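Local structure of putative drug/sodium antiporter (Escherichia coli, 4Z3N) at residues P458-L461 against R462-Q465; E394-Q397 against A398-K401; M430-T433 against G434-G438. The protein belongs to the MATE family of membrane transporters, is implicated in transport of the genotoxin colibactin, and probably works as an antiporter. All coordinates share one frame; numbering follows the deposited sequence.

Interaction 1. Residues P458-L461 against R462-Q465. With CAC (cacodylate ion), chain I.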
loop_
_atom_site.group_PDB
_atom_site.type_symbol
_atom_site.label_atom_id
_atom_site.label_comp_id
_atom_site.label_asym_id
_atom_site.label_seq_id
_atom_site.Cartn_x
_atom_site.Cartn_y
_atom_site.Cartn_z
ATOM N N PRO A 458 14.057 -4.793 -27.719
ATOM C CA PRO A 458 14.520 -6.175 -27.900
ATOM C C PRO A 458 14.492 -6.966 -26.587
ATOM O O PRO A 458 13.904 -8.056 -26.543
ATOM C CB PRO A 458 15.954 -5.998 -28.393
ATOM C CG PRO A 458 15.941 -4.671 -29.107
ATOM C CD PRO A 458 14.875 -3.821 -28.470
ATOM N N ARG A 459 15.048 -6.388 -25.525
ATOM C CA ARG A 459 15.146 -7.059 -24.228
ATOM C C ARG A 459 13.784 -7.433 -23.654
ATOM O O ARG A 459 13.578 -8.563 -23.179
ATOM C CB ARG A 459 15.881 -6.172 -23.237
ATOM C CG ARG A 459 15.991 -6.747 -21.857
ATOM C CD ARG A 459 16.209 -5.647 -20.883
ATOM N NE ARG A 459 17.590 -5.569 -20.426
ATOM C CZ ARG A 459 18.038 -4.637 -19.588
ATOM N NH1 ARG A 459 17.212 -3.702 -19.130
ATOM N NH2 ARG A 459 19.308 -4.632 -19.215
ATOM N N LEU A 460 12.853 -6.485 -23.695
ATOM C CA LEU A 460 11.496 -6.752 -23.223
ATOM C C LEU A 460 10.843 -7.936 -23.976
ATOM O O LEU A 460 10.217 -8.791 -23.360
ATOM C CB LEU A 460 10.637 -5.494 -23.347
ATOM C CG LEU A 460 9.259 -5.784 -22.788
ATOM C CD1 LEU A 460 9.313 -5.984 -21.265
ATOM C CD2 LEU A 460 8.244 -4.735 -23.224
ATOM N N LEU A 461 11.019 -7.983 -25.299
ATOM C CA LEU A 461 10.580 -9.120 -26.123
ATOM C C LEU A 461 11.370 -10.413 -25.847
ATOM O O LEU A 461 10.791 -11.484 -25.738
ATOM C CB LEU A 461 10.673 -8.767 -27.605
ATOM C CG LEU A 461 9.660 -7.737 -28.105
ATOM C CD1 LEU A 461 9.732 -7.699 -29.611
ATOM C CD2 LEU A 461 8.239 -8.052 -27.649
ATOM N N ARG A 462 12.686 -10.323 -25.712
ATOM C CA ARG A 462 13.425 -11.488 -25.243
ATOM C C ARG A 462 12.921 -12.018 -23.887
ATOM O O ARG A 462 12.824 -13.233 -23.704
ATOM C CB ARG A 462 14.913 -11.193 -25.132
ATOM C CG ARG A 462 15.709 -12.467 -25.112
ATOM C CD ARG A 462 16.869 -12.434 -24.171
ATOM N NE ARG A 462 17.538 -11.142 -24.126
ATOM C CZ ARG A 462 18.046 -10.638 -23.006
ATOM N NH1 ARG A 462 17.933 -11.329 -21.883
ATOM N NH2 ARG A 462 18.647 -9.452 -23.005
ATOM N N TRP A 463 12.615 -11.119 -22.948
ATOM C CA TRP A 463 12.154 -11.528 -21.609
ATOM C C TRP A 463 10.896 -12.398 -21.656
ATOM O O TRP A 463 10.770 -13.373 -20.909
ATOM C CB TRP A 463 11.875 -10.304 -20.732
ATOM C CG TRP A 463 13.063 -9.687 -20.096
ATOM C CD1 TRP A 463 14.333 -10.170 -20.091
ATOM C CD2 TRP A 463 13.094 -8.462 -19.370
ATOM N NE1 TRP A 463 15.159 -9.321 -19.404
ATOM C CE2 TRP A 463 14.421 -8.262 -18.946
ATOM C CE3 TRP A 463 12.128 -7.516 -19.026
ATOM C CZ2 TRP A 463 14.809 -7.145 -18.190
ATOM C CZ3 TRP A 463 12.515 -6.411 -18.272
ATOM C CH2 TRP A 463 13.841 -6.237 -17.867
ATOM N N ASN A 464 9.971 -12.021 -22.537
ATOM C CA ASN A 464 8.754 -12.782 -22.786
ATOM C C ASN A 464 8.978 -14.129 -23.515
ATOM O O ASN A 464 8.279 -15.113 -23.247
ATOM C CB ASN A 464 7.778 -11.926 -23.574
ATOM C CG ASN A 464 6.362 -12.436 -23.474
ATOM O OD1 ASN A 464 5.793 -12.909 -24.456
ATOM N ND2 ASN A 464 5.795 -12.381 -22.270
ATOM N N GLN A 465 9.956 -14.174 -24.416
ATOM C CA GLN A 465 10.378 -15.433 -25.011
ATOM C C GLN A 465 10.848 -16.425 -23.932
ATOM O O GLN A 465 10.432 -17.590 -23.926
ATOM C CB GLN A 465 11.484 -15.190 -26.044
ATOM C CG GLN A 465 11.012 -15.252 -27.493
ATOM C CD GLN A 465 12.095 -14.827 -28.484
ATOM O OE1 GLN A 465 13.271 -14.705 -28.116
ATOM N NE2 GLN A 465 11.700 -14.588 -29.744
HETATM AS AS CAC I . 19.108 -9.887 -18.927
HETATM O O1 CAC I . 19.081 -9.136 -20.394
HETATM O O2 CAC I . 18.193 -8.900 -17.790
HETATM C C1 CAC I . 18.325 -11.656 -19.017
HETATM C C2 CAC I . 20.926 -10.039 -18.303
#
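Alongside the indole of W463 runs the side chain of R459, from one helical turn earlier. Guanidinium and indole planes differ by only 6°, yet it is the methylenes, not the guanidinium, that lie over the ring: CG of R459 is 3.9 Å from the centroid of the five-membered ring of W463, a CH-pi contact over the face, while R459 CD reaches 3.4 Å from CZ2 of W463. A chi1 of 178° throws R459 CG opposite its amide nitrogen and so carries the chain across the indole. L460 comes to the same ring system at about a right angle, its CD1 3.9 Å from W463 CE3. Both L460 and W463, on the C-terminal helix 458-467, pack against helices 382-399 and 286-322.

R462, bent at chi2 and chi3, brings its guanidinium edge to a cacodylate ion, where NH2 of R462 donates to O1 at 2.7 Å and NH1 of R462 to the same oxygen at 2.9 Å. W463 NE1 adds a weak bond of 3.5 Å to cacodylate O2, which lies at the indole edge, near its plane. K401, from beyond the end of helix 382-399, makes a cation-pi contact with W463, and N464 donates through ND2 to the carbonyl of W321. The anion, probably from the crystallisation liquor, is held by two N-H groups of R462 on one oxygen, with a weak indole N-H bond to the other, in surroundings whose positive charge would be expected to favour it.

Interaction 2. Residues E394-Q397 against A398-K401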
loop_
_atom_site.group_PDB
_atom_site.type_symbol
_atom_site.label_atom_id
_atom_site.label_comp_id
_atom_site.label_asym_id
_atom_site.label_seq_id
_atom_site.Cartn_x
_atom_site.Cartn_y
_atom_site.Cartn_z
ATOM N N GLU A 394 4.438 -1.441 -10.814
ATOM C CA GLU A 394 3.487 -2.528 -10.820
ATOM C C GLU A 394 3.740 -3.448 -12.034
ATOM O O GLU A 394 3.681 -4.673 -11.902
ATOM C CB GLU A 394 2.059 -1.969 -10.839
ATOM C CG GLU A 394 0.998 -2.891 -10.244
ATOM C CD GLU A 394 1.147 -3.040 -8.735
ATOM O OE1 GLU A 394 2.137 -2.492 -8.196
ATOM O OE2 GLU A 394 0.284 -3.689 -8.084
ATOM N N TYR A 395 4.024 -2.842 -13.194
ATOM C CA TYR A 395 4.282 -3.561 -14.437
ATOM C C TYR A 395 5.481 -4.526 -14.330
ATOM O O TYR A 395 5.419 -5.688 -14.757
ATOM C CB TYR A 395 4.504 -2.555 -15.587
ATOM C CG TYR A 395 4.782 -3.193 -16.945
ATOM C CD1 TYR A 395 6.070 -3.561 -17.305
ATOM C CD2 TYR A 395 3.760 -3.428 -17.854
ATOM C CE1 TYR A 395 6.342 -4.135 -18.515
ATOM C CE2 TYR A 395 4.025 -4.011 -19.080
ATOM C CZ TYR A 395 5.326 -4.367 -19.407
ATOM O OH TYR A 395 5.632 -4.946 -20.634
ATOM N N TYR A 396 6.576 -4.050 -13.765
ATOM C CA TYR A 396 7.729 -4.906 -13.579
ATOM C C TYR A 396 7.482 -6.010 -12.547
ATOM O O TYR A 396 7.995 -7.120 -12.671
ATOM C CB TYR A 396 8.939 -4.064 -13.197
ATOM C CG TYR A 396 9.453 -3.291 -14.382
ATOM C CD1 TYR A 396 10.019 -3.950 -15.468
ATOM C CD2 TYR A 396 9.341 -1.911 -14.437
ATOM C CE1 TYR A 396 10.478 -3.248 -16.572
ATOM C CE2 TYR A 396 9.794 -1.202 -15.529
ATOM C CZ TYR A 396 10.365 -1.865 -16.592
ATOM O OH TYR A 396 10.818 -1.132 -17.665
ATOM N N GLN A 397 6.679 -5.717 -11.543
ATOM C CA GLN A 397 6.305 -6.726 -10.574
ATOM C C GLN A 397 5.464 -7.799 -11.249
ATOM O O GLN A 397 5.641 -8.993 -11.009
ATOM C CB GLN A 397 5.542 -6.089 -9.415
ATOM C CG GLN A 397 6.390 -5.165 -8.571
ATOM C CD GLN A 397 7.290 -5.926 -7.634
ATOM O OE1 GLN A 397 8.170 -6.693 -8.069
ATOM N NE2 GLN A 397 7.064 -5.744 -6.329
ATOM N N ALA A 398 4.564 -7.363 -12.118
ATOM C CA ALA A 398 3.702 -8.283 -12.836
ATOM C C ALA A 398 4.509 -9.219 -13.742
ATOM O O ALA A 398 4.158 -10.395 -13.873
ATOM C CB ALA A 398 2.655 -7.514 -13.642
ATOM N N ILE A 399 5.574 -8.714 -14.371
ATOM C CA ILE A 399 6.313 -9.534 -15.331
ATOM C C ILE A 399 7.538 -10.223 -14.700
ATOM O O ILE A 399 8.310 -10.882 -15.403
ATOM C CB ILE A 399 6.775 -8.712 -16.583
ATOM C CG1 ILE A 399 7.757 -7.611 -16.194
ATOM C CG2 ILE A 399 5.568 -8.137 -17.351
ATOM C CD1 ILE A 399 8.647 -7.191 -17.321
ATOM N N GLY A 400 7.721 -10.065 -13.386
ATOM C CA GLY A 400 8.780 -10.755 -12.674
ATOM C C GLY A 400 10.158 -10.115 -12.737
ATOM O O GLY A 400 11.171 -10.816 -12.738
ATOM N N LYS A 401 10.206 -8.787 -12.784
ATOM C CA LYS A 401 11.471 -8.073 -12.866
ATOM C C LYS A 401 11.566 -6.937 -11.834
ATOM O O LYS A 401 11.698 -5.766 -12.195
ATOM C CB LYS A 401 11.661 -7.537 -14.286
ATOM C CG LYS A 401 11.624 -8.627 -15.371
ATOM C CD LYS A 401 12.899 -9.418 -15.367
ATOM C CE LYS A 401 12.854 -10.583 -16.335
ATOM N NZ LYS A 401 14.208 -11.200 -16.411
#
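With its CD1, I399 touches two tyrosines of the preceding turn, 4.0 Å from CE1 of Y395 and likewise 4.0 Å from CD1 of Y396. It runs side by side with Y396 but at a slant to Y395, over one face of whose ring its CG2 lies, towards the rim. A chi1 of 63° sets CG1 of I399 between the backbone nitrogen and the carbonyl carbon and brings it to 3.4 Å from Y395 O.

A398 is covered chiefly by backbone: its methyl CB rests 3.5 Å from the carbonyl oxygen of E394, which also accepts the amide of A398.

Y396 serves the end of the helix with its carbonyl and its side chain alike. Its oxygen receives the amide of K401 at 2.8 Å, nearly straight at 171°, and a weaker bond from G400 N to Q397 O completes a Schellman motif, in which G400 adopts the positive phi (83°) that glycine tolerates readily. The chain then folds back far enough for K401 O to lie 3.4 Å from Y396 CB.

Outside partners fix the polar tips: Y395 OH pairs with T329 OG1, and Q397 NE2 donates to Q263 OE1 and to V259 O, on helix 250-284. Amides of the departing chain meet the carbonyls of Y396 and Q397, and the last turn is buried while G400 and K401, where the chain leaves it, are partly exposed.

Interaction 3. Residues M430-T433 against G434-G438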
loop_
_atom_site.group_PDB
_atom_site.type_symbol
_atom_site.label_atom_id
_atom_site.label_comp_id
_atom_site.label_asym_id
_atom_site.label_seq_id
_atom_site.Cartn_x
_atom_site.Cartn_y
_atom_site.Cartn_z
ATOM N N MET A 430 16.506 29.171 0.176
ATOM C CA MET A 430 15.078 28.809 0.282
ATOM C C MET A 430 14.979 27.906 1.488
ATOM O O MET A 430 15.969 27.256 1.823
ATOM C CB MET A 430 14.596 28.098 -0.993
ATOM C CG MET A 430 15.073 28.768 -2.278
ATOM S SD MET A 430 14.667 27.976 -3.839
ATOM C CE MET A 430 12.916 27.664 -3.597
ATOM N N ARG A 431 13.883 27.890 2.232
ATOM C CA ARG A 431 13.985 26.994 3.383
ATOM C C ARG A 431 12.970 25.857 3.347
ATOM O O ARG A 431 13.253 24.797 2.778
ATOM C CB ARG A 431 13.847 27.784 4.685
ATOM C CG ARG A 431 14.813 28.970 4.794
ATOM C CD ARG A 431 14.827 29.569 6.206
ATOM N NE ARG A 431 16.138 29.442 6.851
ATOM C CZ ARG A 431 16.360 28.843 8.021
ATOM N NH1 ARG A 431 15.358 28.305 8.712
ATOM N NH2 ARG A 431 17.595 28.783 8.504
ATOM N N ILE A 432 11.760 26.102 3.830
ATOM C CA ILE A 432 10.723 25.088 3.754
ATOM C C ILE A 432 10.204 24.999 2.312
ATOM O O ILE A 432 9.910 23.913 1.825
ATOM C CB ILE A 432 9.587 25.386 4.744
ATOM C CG1 ILE A 432 10.080 25.158 6.183
ATOM C CG2 ILE A 432 8.357 24.542 4.443
ATOM C CD1 ILE A 432 10.350 23.726 6.528
ATOM N N THR A 433 10.127 26.140 1.630
ATOM C CA THR A 433 9.743 26.185 0.220
ATOM C C THR A 433 10.702 25.353 -0.614
ATOM O O THR A 433 10.325 24.800 -1.656
ATOM C CB THR A 433 9.725 27.630 -0.326
ATOM O OG1 THR A 433 8.554 28.297 0.141
ATOM C CG2 THR A 433 9.699 27.641 -1.834
ATOM N N GLY A 434 11.946 25.265 -0.145
ATOM C CA GLY A 434 12.970 24.481 -0.816
ATOM C C GLY A 434 12.748 22.987 -0.636
ATOM O O GLY A 434 12.990 22.228 -1.547
ATOM N N VAL A 435 12.314 22.572 0.544
ATOM C CA VAL A 435 11.945 21.193 0.772
ATOM C C VAL A 435 10.840 20.772 -0.198
ATOM O O VAL A 435 10.978 19.797 -0.939
ATOM C CB VAL A 435 11.450 20.966 2.222
ATOM C CG1 VAL A 435 11.096 19.494 2.436
ATOM C CG2 VAL A 435 12.489 21.434 3.239
ATOM N N TYR A 436 9.742 21.524 -0.183
ATOM C CA TYR A 436 8.596 21.244 -1.029
ATOM C C TYR A 436 9.000 21.044 -2.500
ATOM O O TYR A 436 8.588 20.067 -3.144
ATOM C CB TYR A 436 7.585 22.371 -0.929
ATOM C CG TYR A 436 7.016 22.604 0.436
ATOM C CD1 TYR A 436 7.040 21.617 1.407
ATOM C CD2 TYR A 436 6.432 23.824 0.749
ATOM C CE1 TYR A 436 6.484 21.845 2.669
ATOM C CE2 TYR A 436 5.881 24.066 1.988
ATOM C CZ TYR A 436 5.905 23.080 2.945
ATOM O OH TYR A 436 5.346 23.354 4.165
ATOM N N PHE A 437 9.803 21.959 -3.033
ATOM C CA PHE A 437 10.182 21.851 -4.430
ATOM C C PHE A 437 11.148 20.683 -4.641
ATOM O O PHE A 437 11.010 19.912 -5.592
ATOM C CB PHE A 437 10.800 23.155 -4.946
ATOM C CG PHE A 437 9.786 24.177 -5.358
ATOM C CD1 PHE A 437 9.024 23.988 -6.509
ATOM C CD2 PHE A 437 9.578 25.322 -4.594
ATOM C CE1 PHE A 437 8.071 24.928 -6.904
ATOM C CE2 PHE A 437 8.627 26.268 -4.978
ATOM C CZ PHE A 437 7.871 26.069 -6.137
ATOM N N GLY A 438 12.117 20.549 -3.746
ATOM C CA GLY A 438 13.125 19.531 -3.906
ATOM C C GLY A 438 12.503 18.156 -3.870
ATOM O O GLY A 438 12.816 17.297 -4.697
#
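The straightest of the backbone bonds here joins Y436 to I432, the amide of Y436 donating to I432 O at 3.1 Å with an angle of 172°. One residue on, F437 N donates to T433 O at 3.2 Å. R431, at the N-cap position, opens the series: its carbonyl oxygen receives V435 N at 3.3 Å and, more weakly, G434 N, so the first turn of helix 432-453 starts on a shared acceptor.

Around this core the aromatic side chains fold back over the residues before them. The Y436 ring lays a face over the carbonyl oxygen of I432, which stands 3.4 Å above its plane and towards its rim, and the outer end of the ring meets I432 CG2. F437 instead presents an edge. CG2 of T433 is anti to the backbone nitrogen, which puts the methyl at the edge of the phenyl ring, in its plane, 3.6 Å from F437 CE2. M430 crosses F437 at about a right angle, its CE 4.2 Å from F437 CD2, and its CB lies 4.0 Å from CA of G434.

L424 of helix 417-427 touches both M430 and F437, whereas Y436 meets helices 250-284 and 366-379. The amides of G434 to F437 find backbone acceptors, while carbon of I432, T433, Y436 and F437 packs round them, as suits a predicted transmembrane helix on which a bound monoolein lipid touches F437.

Followed from the N terminus, the three contacts come in series, neither nesting nor crossing, and each joins neighbouring turns without closing a long loop. Interaction 2 comes first, at the C-terminal end of helix 382-399; interaction 3 then marks the start of helix 432-453; interaction 1 lies on the short helix 458-467 that follows. That last helix returns the chain to the first site, where W463 packs on I399 and Y396, and L460 on Y395, so interactions 1 and 2 form one cluster with centres 13 Å apart. Interaction 3 stands alone, its centre 34 Å from that of interaction 2 and 42 Å from that of interaction 1.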